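Local coordinates for protein VP1 (Polyomavirus HPyV6, PDB 4PCG) that forms pentamers as the major capsid protein of the virus and, as in its relatives, probably builds the icosahedral shell that attaches to host cells, at residues S126-I131 with C187-R192; F172-W177 with T231-L236. All coordinates share one frame; numbering follows the deposited sequence.

Contact 1. Residues S126-I131 with C187-R192; sequences SPLDVI and CRYFGR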
ATOM      1  N   SER B 126     -28.630  -5.430 -17.679  1.00 14.59           N
ATOM      2  CA  SER B 126     -29.676  -4.431 -17.525  1.00 16.44           C
ATOM      3  C   SER B 126     -29.023  -3.255 -16.777  1.00 15.30           C
ATOM      4  O   SER B 126     -27.891  -3.361 -16.319  1.00 14.26           O
ATOM      5  CB  SER B 126     -30.881  -5.003 -16.783  1.00 19.88           C
ATOM      6  OG  SER B 126     -30.508  -5.421 -15.513  1.00 20.28           O
ATOM      7  N   PRO B 127     -29.718  -2.116 -16.686  1.00 15.99           N
ATOM      8  CA  PRO B 127     -29.073  -0.971 -16.023  1.00 15.47           C
ATOM      9  C   PRO B 127     -28.631  -1.218 -14.578  1.00 13.36           C
ATOM     10  O   PRO B 127     -29.221  -2.022 -13.856  1.00 15.53           O
ATOM     11  CB  PRO B 127     -30.170   0.093 -16.034  1.00 17.34           C
ATOM     12  CG  PRO B 127     -31.098  -0.280 -17.126  1.00 19.68           C
ATOM     13  CD  PRO B 127     -31.070  -1.791 -17.175  1.00 16.67           C
ATOM     14  N   LEU B 128     -27.619  -0.472 -14.155  1.00 13.55           N
ATOM     15  CA  LEU B 128     -27.072  -0.547 -12.819  1.00 14.52           C
ATOM     16  C   LEU B 128     -28.122  -0.126 -11.799  1.00 15.66           C
ATOM     17  O   LEU B 128     -28.685   0.971 -11.911  1.00 15.97           O
ATOM     18  CB  LEU B 128     -25.865   0.391 -12.701  1.00 14.65           C
ATOM     19  CG  LEU B 128     -25.145   0.408 -11.350  1.00 14.31           C
ATOM     20  CD1 LEU B 128     -24.442  -0.918 -11.084  1.00 17.60           C
ATOM     21  CD2 LEU B 128     -24.179   1.569 -11.272  1.00 15.41           C
ATOM     22  N   ASP B 129     -28.365  -0.975 -10.812  1.00 15.75           N
ATOM     23  CA  ASP B 129     -29.234  -0.635  -9.689  1.00 15.88           C
ATOM     24  C   ASP B 129     -28.436   0.198  -8.686  1.00 15.25           C
ATOM     25  O   ASP B 129     -27.278  -0.162  -8.331  1.00 14.79           O
ATOM     26  CB  ASP B 129     -29.744  -1.891  -9.012  1.00 16.35           C
ATOM     27  CG  ASP B 129     -30.566  -2.768  -9.940  1.00 21.03           C
ATOM     28  OD1 ASP B 129     -31.662  -2.310 -10.334  1.00 19.68           O
ATOM     29  OD2 ASP B 129     -30.150  -3.933 -10.218  1.00 18.60           O
ATOM     30  N   VAL B 130     -29.020   1.321  -8.268  1.00 16.34           N
ATOM     31  CA  VAL B 130     -28.342   2.229  -7.309  1.00 16.45           C
ATOM     32  C   VAL B 130     -29.260   2.636  -6.146  1.00 14.63           C
ATOM     33  O   VAL B 130     -30.493   2.532  -6.235  1.00 15.28           O
ATOM     34  CB  VAL B 130     -27.798   3.504  -7.984  1.00 15.25           C
ATOM     35  CG1 VAL B 130     -26.548   3.201  -8.816  1.00 16.43           C
ATOM     36  CG2 VAL B 130     -28.868   4.194  -8.825  1.00 16.74           C
ATOM     37  N   ILE B 131     -28.629   3.132  -5.080  1.00 14.17           N
ATOM     38  CA  ILE B 131     -29.286   3.592  -3.888  1.00 15.85           C
ATOM     39  C   ILE B 131     -28.865   5.071  -3.775  1.00 16.17           C
ATOM     40  O   ILE B 131     -27.685   5.371  -3.886  1.00 15.05           O
ATOM     41  CB  ILE B 131     -28.799   2.868  -2.629  1.00 16.97           C
ATOM     42  CG1 ILE B 131     -28.974   1.348  -2.720  1.00 18.98           C
ATOM     43  CG2 ILE B 131     -29.574   3.359  -1.396  1.00 19.45           C
ATOM     44  CD1 ILE B 131     -28.246   0.571  -1.627  1.00 20.39           C
ATOM     45  N   CYS B 187     -25.081  -8.570 -13.213  1.00 15.39           N
ATOM     46  CA  CYS B 187     -24.148  -7.464 -13.393  1.00 17.27           C
ATOM     47  C   CYS B 187     -22.938  -7.718 -12.511  1.00 16.33           C
ATOM     48  O   CYS B 187     -23.079  -8.311 -11.451  1.00 17.10           O
ATOM     49  CB  CYS B 187     -24.849  -6.204 -12.986  1.00 18.91           C
ATOM     50  SG  CYS B 187     -23.835  -4.764 -12.692  1.00 19.26           S
ATOM     51  N   ARG B 188     -21.760  -7.324 -12.977  1.00 14.96           N
ATOM     52  CA  ARG B 188     -20.583  -7.285 -12.126  1.00 15.45           C
ATOM     53  C   ARG B 188     -20.117  -5.849 -12.038  1.00 16.21           C
ATOM     54  O   ARG B 188     -20.048  -5.145 -13.064  1.00 14.67           O
ATOM     55  CB  ARG B 188     -19.459  -8.115 -12.703  1.00 16.04           C
ATOM     56  CG  ARG B 188     -19.855  -9.527 -13.060  1.00 17.12           C
ATOM     57  CD  ARG B 188     -20.406 -10.365 -11.919  1.00 19.78           C
ATOM     58  NE  ARG B 188     -20.710 -11.677 -12.509  1.00 23.97           N
ATOM     59  CZ  ARG B 188     -21.898 -12.250 -12.615  1.00 21.68           C
ATOM     60  NH1 ARG B 188     -21.973 -13.429 -13.236  1.00 21.88           N
ATOM     61  NH2 ARG B 188     -23.005 -11.728 -12.081  1.00 22.98           N
ATOM     62  N   TYR B 189     -19.753  -5.427 -10.832  1.00 14.54           N
ATOM     63  CA  TYR B 189     -19.235  -4.081 -10.658  1.00 14.38           C
ATOM     64  C   TYR B 189     -18.102  -4.064  -9.644  1.00 13.23           C
ATOM     65  O   TYR B 189     -18.004  -4.935  -8.770  1.00 14.30           O
ATOM     66  CB  TYR B 189     -20.354  -3.072 -10.317  1.00 12.53           C
ATOM     67  CG  TYR B 189     -21.025  -3.312  -8.999  1.00 13.74           C
ATOM     68  CD1 TYR B 189     -20.457  -2.861  -7.809  1.00 14.65           C
ATOM     69  CD2 TYR B 189     -22.216  -4.034  -8.924  1.00 17.27           C
ATOM     70  CE1 TYR B 189     -21.060  -3.104  -6.597  1.00 16.10           C
ATOM     71  CE2 TYR B 189     -22.837  -4.271  -7.715  1.00 17.51           C
ATOM     72  CZ  TYR B 189     -22.244  -3.817  -6.549  1.00 16.78           C
ATOM     73  OH  TYR B 189     -22.859  -4.091  -5.355  1.00 19.52           O
ATOM     74  N   PHE B 190     -17.279  -3.024  -9.756  1.00 13.77           N
ATOM     75  CA  PHE B 190     -16.171  -2.830  -8.861  1.00 15.78           C
ATOM     76  C   PHE B 190     -15.977  -1.350  -8.656  1.00 15.49           C
ATOM     77  O   PHE B 190     -15.950  -0.598  -9.628  1.00 15.61           O
ATOM     78  CB  PHE B 190     -14.850  -3.402  -9.372  1.00 19.93           C
ATOM     79  CG  PHE B 190     -13.744  -3.187  -8.370  1.00 25.97           C
ATOM     80  CD1 PHE B 190     -13.808  -3.814  -7.120  1.00 40.21           C
ATOM     81  CD2 PHE B 190     -12.757  -2.244  -8.589  1.00 34.65           C
ATOM     82  CE1 PHE B 190     -12.845  -3.559  -6.142  1.00 40.87           C
ATOM     83  CE2 PHE B 190     -11.793  -1.982  -7.620  1.00 38.80           C
ATOM     84  CZ  PHE B 190     -11.833  -2.649  -6.400  1.00 39.51           C
ATOM     85  N   GLY B 191     -15.808  -0.964  -7.400  1.00 16.49           N
ATOM     86  CA  GLY B 191     -15.600   0.437  -7.048  1.00 14.68           C
ATOM     87  C   GLY B 191     -14.550   0.650  -5.975  1.00 15.03           C
ATOM     88  O   GLY B 191     -14.304  -0.195  -5.125  1.00 14.49           O
ATOM     89  N   ARG B 192     -13.954   1.844  -5.984  1.00 14.81           N
ATOM     90  CA  ARG B 192     -13.023   2.224  -4.955  0.50 14.02           C
ATOM     91  C   ARG B 192     -13.202   3.725  -4.720  1.00 15.06           C
ATOM     92  O   ARG B 192     -13.130   4.494  -5.657  1.00 15.07           O
ATOM     93  CB  ARG B 192     -11.597   1.915  -5.385  0.50 15.64           C
ATOM     94  CG  ARG B 192     -10.567   2.282  -4.334  0.50 21.95           C
ATOM     95  CD  ARG B 192      -9.207   1.687  -4.651  0.50 26.06           C
ATOM     96  NE  ARG B 192      -8.562   2.393  -5.751  0.50 30.15           N
ATOM     97  CZ  ARG B 192      -8.373   1.885  -6.963  0.50 27.39           C
ATOM     98  NH1 ARG B 192      -7.771   2.605  -7.890  0.50 27.99           N
ATOM     99  NH2 ARG B 192      -8.786   0.655  -7.241  0.50 36.33           N
TER
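Leu128 reaches across to Cys187 and Tyr189 in the jelly-roll core of VP1, the part of the longer capsid protein present here, illustrating how a single branched side chain can pin a connecting segment onto a beta sheet. Strand 187-194 belongs to the large antiparallel sheet, whereas segment 126-131 runs from a loop into the middle strand of a small three-stranded sheet. From CB, the leucine heads out with CG anti to the backbone N (chi1 -179°), and at CG the chain divides. CB and CG of Leu128 both stay 5.5 Å from SG of Cys187, and the CD2 branch, continuing the extended line, turns away from the strand. CD1 branches off instead toward the sheet and makes both contacts: it lies 4.2 Å from Cys187 SG and 4.4 Å from Tyr189 CD2, approaching the phenol ring obliquely.

The two strand residues can share one methyl because they are two positions apart and so present their side chains on the same side of the strand. The joint is small (98 Å²) and apolar, yet all three participants are buried. Phe120 adds to the packing round the leucine, while Ala122 and Ala179 touch the tyrosine. One edge of strand 187-194 pairs with strand 117-124; at the other, Asn207 of a second subunit hydrogen-bonds to Cys187 O and Tyr189 N, and Phe190 to Arg192 continue the pairing as an antiparallel ladder. Within the strand, Cys187 SG lies 4.2 Å from Tyr189 CD2, so sulfur, ring carbon and the Leu128 CD1 methyl form a nearly equilateral triangle.

Contact 2. Residues F172-W177 with T231-L236; sequences FPIEIW and TSADML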
ATOM      1  N   PHE B 172     -27.213  11.160 -12.902  1.00 14.76           N
ATOM      2  CA  PHE B 172     -27.033  10.529 -11.593  1.00 13.84           C
ATOM      3  C   PHE B 172     -25.665  10.896 -10.986  1.00 14.25           C
ATOM      4  O   PHE B 172     -24.646  10.312 -11.331  1.00 14.67           O
ATOM      5  CB  PHE B 172     -27.183   9.014 -11.699  1.00 14.75           C
ATOM      6  CG  PHE B 172     -28.588   8.579 -11.939  1.00 15.81           C
ATOM      7  CD1 PHE B 172     -29.133   8.591 -13.221  1.00 16.23           C
ATOM      8  CD2 PHE B 172     -29.372   8.102 -10.887  1.00 16.89           C
ATOM      9  CE1 PHE B 172     -30.444   8.207 -13.436  1.00 16.70           C
ATOM     10  CE2 PHE B 172     -30.673   7.685 -11.110  1.00 15.54           C
ATOM     11  CZ  PHE B 172     -31.205   7.729 -12.387  1.00 15.65           C
ATOM     12  N   PRO B 173     -25.659  11.864 -10.054  1.00 14.46           N
ATOM     13  CA  PRO B 173     -24.373  12.247  -9.458  1.00 15.12           C
ATOM     14  C   PRO B 173     -23.790  11.183  -8.574  1.00 15.59           C
ATOM     15  O   PRO B 173     -24.491  10.580  -7.737  1.00 15.16           O
ATOM     16  CB  PRO B 173     -24.698  13.533  -8.671  1.00 15.01           C
ATOM     17  CG  PRO B 173     -26.172  13.513  -8.451  1.00 18.02           C
ATOM     18  CD  PRO B 173     -26.757  12.734  -9.619  1.00 15.53           C
ATOM     19  N   ILE B 174     -22.491  10.969  -8.714  1.00 14.86           N
ATOM     20  CA  ILE B 174     -21.816  10.011  -7.847  1.00 14.55           C
ATOM     21  C   ILE B 174     -21.764  10.444  -6.384  1.00 16.77           C
ATOM     22  O   ILE B 174     -21.531   9.611  -5.502  1.00 14.77           O
ATOM     23  CB  ILE B 174     -20.409   9.631  -8.352  1.00 15.48           C
ATOM     24  CG1 ILE B 174     -19.457  10.840  -8.257  1.00 15.09           C
ATOM     25  CG2 ILE B 174     -20.479   9.067  -9.760  1.00 19.43           C
ATOM     26  CD1 ILE B 174     -18.021  10.525  -8.691  1.00 18.15           C
ATOM     27  N   GLU B 175     -21.989  11.723  -6.086  1.00 14.02           N
ATOM     28  CA  GLU B 175     -21.991  12.142  -4.713  1.00 15.07           C
ATOM     29  C   GLU B 175     -23.290  11.772  -3.988  1.00 17.45           C
ATOM     30  O   GLU B 175     -23.432  12.078  -2.813  1.00 18.25           O
ATOM     31  CB  GLU B 175     -21.719  13.648  -4.628  1.00 16.09           C
ATOM     32  CG  GLU B 175     -20.268  13.989  -4.899  1.00 17.60           C
ATOM     33  CD  GLU B 175     -20.087  15.463  -5.244  1.00 20.21           C
ATOM     34  OE1 GLU B 175     -20.063  16.295  -4.304  1.00 19.17           O
ATOM     35  OE2 GLU B 175     -19.982  15.790  -6.453  1.00 20.66           O
ATOM     36  N   ILE B 176     -24.217  11.109  -4.697  1.00 16.36           N
ATOM     37  CA  ILE B 176     -25.521  10.706  -4.178  1.00 16.67           C
ATOM     38  C   ILE B 176     -25.792   9.202  -4.346  1.00 15.66           C
ATOM     39  O   ILE B 176     -26.334   8.579  -3.424  1.00 16.18           O
ATOM     40  CB  ILE B 176     -26.643  11.513  -4.886  1.00 16.84           C
ATOM     41  CG1 ILE B 176     -26.552  13.020  -4.517  1.00 16.44           C
ATOM     42  CG2 ILE B 176     -28.016  10.979  -4.549  1.00 19.40           C
ATOM     43  CD1 ILE B 176     -26.868  13.313  -3.059  1.00 17.86           C
ATOM     44  N   TRP B 177     -25.436   8.649  -5.510  1.00 13.57           N
ATOM     45  CA  TRP B 177     -25.891   7.321  -5.929  1.00 13.28           C
ATOM     46  C   TRP B 177     -24.802   6.264  -5.857  1.00 14.15           C
ATOM     47  O   TRP B 177     -23.800   6.346  -6.576  1.00 16.24           O
ATOM     48  CB  TRP B 177     -26.468   7.367  -7.355  1.00 13.91           C
ATOM     49  CG  TRP B 177     -27.670   8.291  -7.475  1.00 16.25           C
ATOM     50  CD1 TRP B 177     -27.650   9.607  -7.849  1.00 16.66           C
ATOM     51  CD2 TRP B 177     -29.047   7.988  -7.161  1.00 18.23           C
ATOM     52  NE1 TRP B 177     -28.925  10.131  -7.810  1.00 16.58           N
ATOM     53  CE2 TRP B 177     -29.794   9.157  -7.388  1.00 16.36           C
ATOM     54  CE3 TRP B 177     -29.723   6.832  -6.742  1.00 14.97           C
ATOM     55  CZ2 TRP B 177     -31.177   9.219  -7.180  1.00 16.39           C
ATOM     56  CZ3 TRP B 177     -31.091   6.902  -6.541  1.00 17.16           C
ATOM     57  CH2 TRP B 177     -31.800   8.076  -6.758  1.00 17.92           C
ATOM     58  N   THR B 231     -21.380   0.927 -17.354  1.00 13.79           N
ATOM     59  CA  THR B 231     -21.512   2.123 -16.502  1.00 16.33           C
ATOM     60  C   THR B 231     -20.176   2.426 -15.845  1.00 14.44           C
ATOM     61  O   THR B 231     -19.478   1.516 -15.386  1.00 14.79           O
ATOM     62  CB  THR B 231     -22.614   1.905 -15.438  1.00 16.33           C
ATOM     63  OG1 THR B 231     -23.793   1.358 -16.051  1.00 17.66           O
ATOM     64  CG2 THR B 231     -23.010   3.194 -14.818  1.00 17.69           C
ATOM     65  N   SER B 232     -19.812   3.698 -15.749  1.00 13.31           N
ATOM     66  CA  SER B 232     -18.529   4.030 -15.157  1.00 13.02           C
ATOM     67  C   SER B 232     -18.577   5.394 -14.472  1.00 12.14           C
ATOM     68  O   SER B 232     -19.447   6.210 -14.759  1.00 14.30           O
ATOM     69  CB  SER B 232     -17.423   4.008 -16.202  1.00 15.48           C
ATOM     70  OG  SER B 232     -17.550   5.061 -17.123  1.00 18.72           O
ATOM     71  N   ALA B 233     -17.672   5.587 -13.537  1.00 13.66           N
ATOM     72  CA  ALA B 233     -17.405   6.922 -12.966  1.00 15.08           C
ATOM     73  C   ALA B 233     -15.982   6.928 -12.458  1.00 16.52           C
ATOM     74  O   ALA B 233     -15.594   6.030 -11.691  1.00 18.58           O
ATOM     75  CB  ALA B 233     -18.351   7.224 -11.828  1.00 16.74           C
ATOM     76  N   ASP B 234     -15.221   7.957 -12.836  1.00 16.53           N
ATOM     77  CA  ASP B 234     -13.796   8.019 -12.505  1.00 15.14           C
ATOM     78  C   ASP B 234     -13.345   9.433 -12.185  1.00 14.50           C
ATOM     79  O   ASP B 234     -12.916  10.183 -13.057  1.00 15.83           O
ATOM     80  CB  ASP B 234     -12.979   7.358 -13.613  1.00 17.84           C
ATOM     81  CG  ASP B 234     -13.273   5.838 -13.715  1.00 19.18           C
ATOM     82  OD1 ASP B 234     -12.808   5.082 -12.830  1.00 19.45           O
ATOM     83  OD2 ASP B 234     -13.993   5.406 -14.639  1.00 17.21           O
ATOM     84  N   MET B 235     -13.436   9.755 -10.891  1.00 13.35           N
ATOM     85  CA  MET B 235     -13.050  11.057 -10.359  1.00 14.90           C
ATOM     86  C   MET B 235     -11.691  10.911  -9.716  1.00 13.25           C
ATOM     87  O   MET B 235     -11.501  10.094  -8.818  1.00 13.92           O
ATOM     88  CB  MET B 235     -14.033  11.534  -9.304  1.00 13.52           C
ATOM     89  CG  MET B 235     -13.585  12.795  -8.557  1.00 14.27           C
ATOM     90  SD  MET B 235     -14.901  13.479  -7.531  1.00 18.06           S
ATOM     91  CE  MET B 235     -15.131  12.188  -6.318  1.00 20.76           C
ATOM     92  N   LEU B 236     -10.743  11.725 -10.160  1.00 13.68           N
ATOM     93  CA  LEU B 236      -9.360  11.617  -9.711  1.00 13.68           C
ATOM     94  C   LEU B 236      -8.930  12.651  -8.692  1.00 15.31           C
ATOM     95  O   LEU B 236      -7.874  12.507  -8.075  1.00 14.80           O
ATOM     96  CB  LEU B 236      -8.440  11.706 -10.946  1.00 15.12           C
ATOM     97  CG  LEU B 236      -8.734  10.686 -12.049  1.00 22.20           C
ATOM     98  CD1 LEU B 236      -7.750  10.820 -13.209  1.00 22.45           C
ATOM     99  CD2 LEU B 236      -8.694   9.304 -11.477  1.00 24.50           C
TER
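Flat groups frame the turn from which Ile174 reaches Ala233 and Met235. The Trp177 indole is held between two neighbours: on one face lies Phe172 CD2, 3.6 Å above the plane and offset toward the rim, and on the opposite face Ile176 CG2, likewise near the rim. Pro173 CD sits at the indole edge, in its plane. Phenylalanine and tryptophan meet unequally, since the Phe172 ring offers its edge to Trp177 CG. The backbone ties these groups together: Pro173 O accepts from Ile176 N, which closes a type I beta turn with Ile174 and Glu175 at its corners, and from Trp177 N one residue further on, each at 3.1 Å.

Such a turn shows how a loop can present one side chain to a sheet. Ile174 points at strand 227-239 and works with two branches. CG2 meets Ala233 CB at 3.5 Å, tighter than usual for two carbons, and the small alanine allows this close approach. CG1 lies between the backbone N and the carbonyl carbon (chi1 68°), and the extended second torsion carries CD1 onward to Met235. There CD1 lies 4.2 Å from Met235 CB; the bend at the methionine's last torsion (chi3 65°) also brings CE to 4.1 Å from CD1, so that CD1 rests in the crook of the methionine chain, which the isoleucine meets obliquely.

In the chain the turn follows strand 163-166 and leads into strand 177-179; it packs on strand 227-239 of the large sheet. Met118 of strand 117-124 also touches Ile174, Val257 of strand 256-274 touches Met235, and Pro96 of a second subunit packs against both Ile174 and Met235.

Contacts 1 and 2, with centres 11 Å apart, are two places where the small three-stranded sheet and its loops rest on strands of the jelly roll, 187-194 and 227-239. They also meet each other directly: Val130 CG2 lies 3.5 Å from Trp177 CE3, where strand 129-132 runs beside strand 177-179, and Leu128 CB comes within 4.1 Å of Thr231 OG1. Their segments alternate along the chain, 126-131 and 172-177 coming before 187-192 and 231-236. Both reach the same neighbouring subunit of the pentamer. The sodium ion, bound by Thr48, Thr50, Thr52 and Asp54, lies about 13 Å from the side chain of Met235, and neither contact includes a residue of that site.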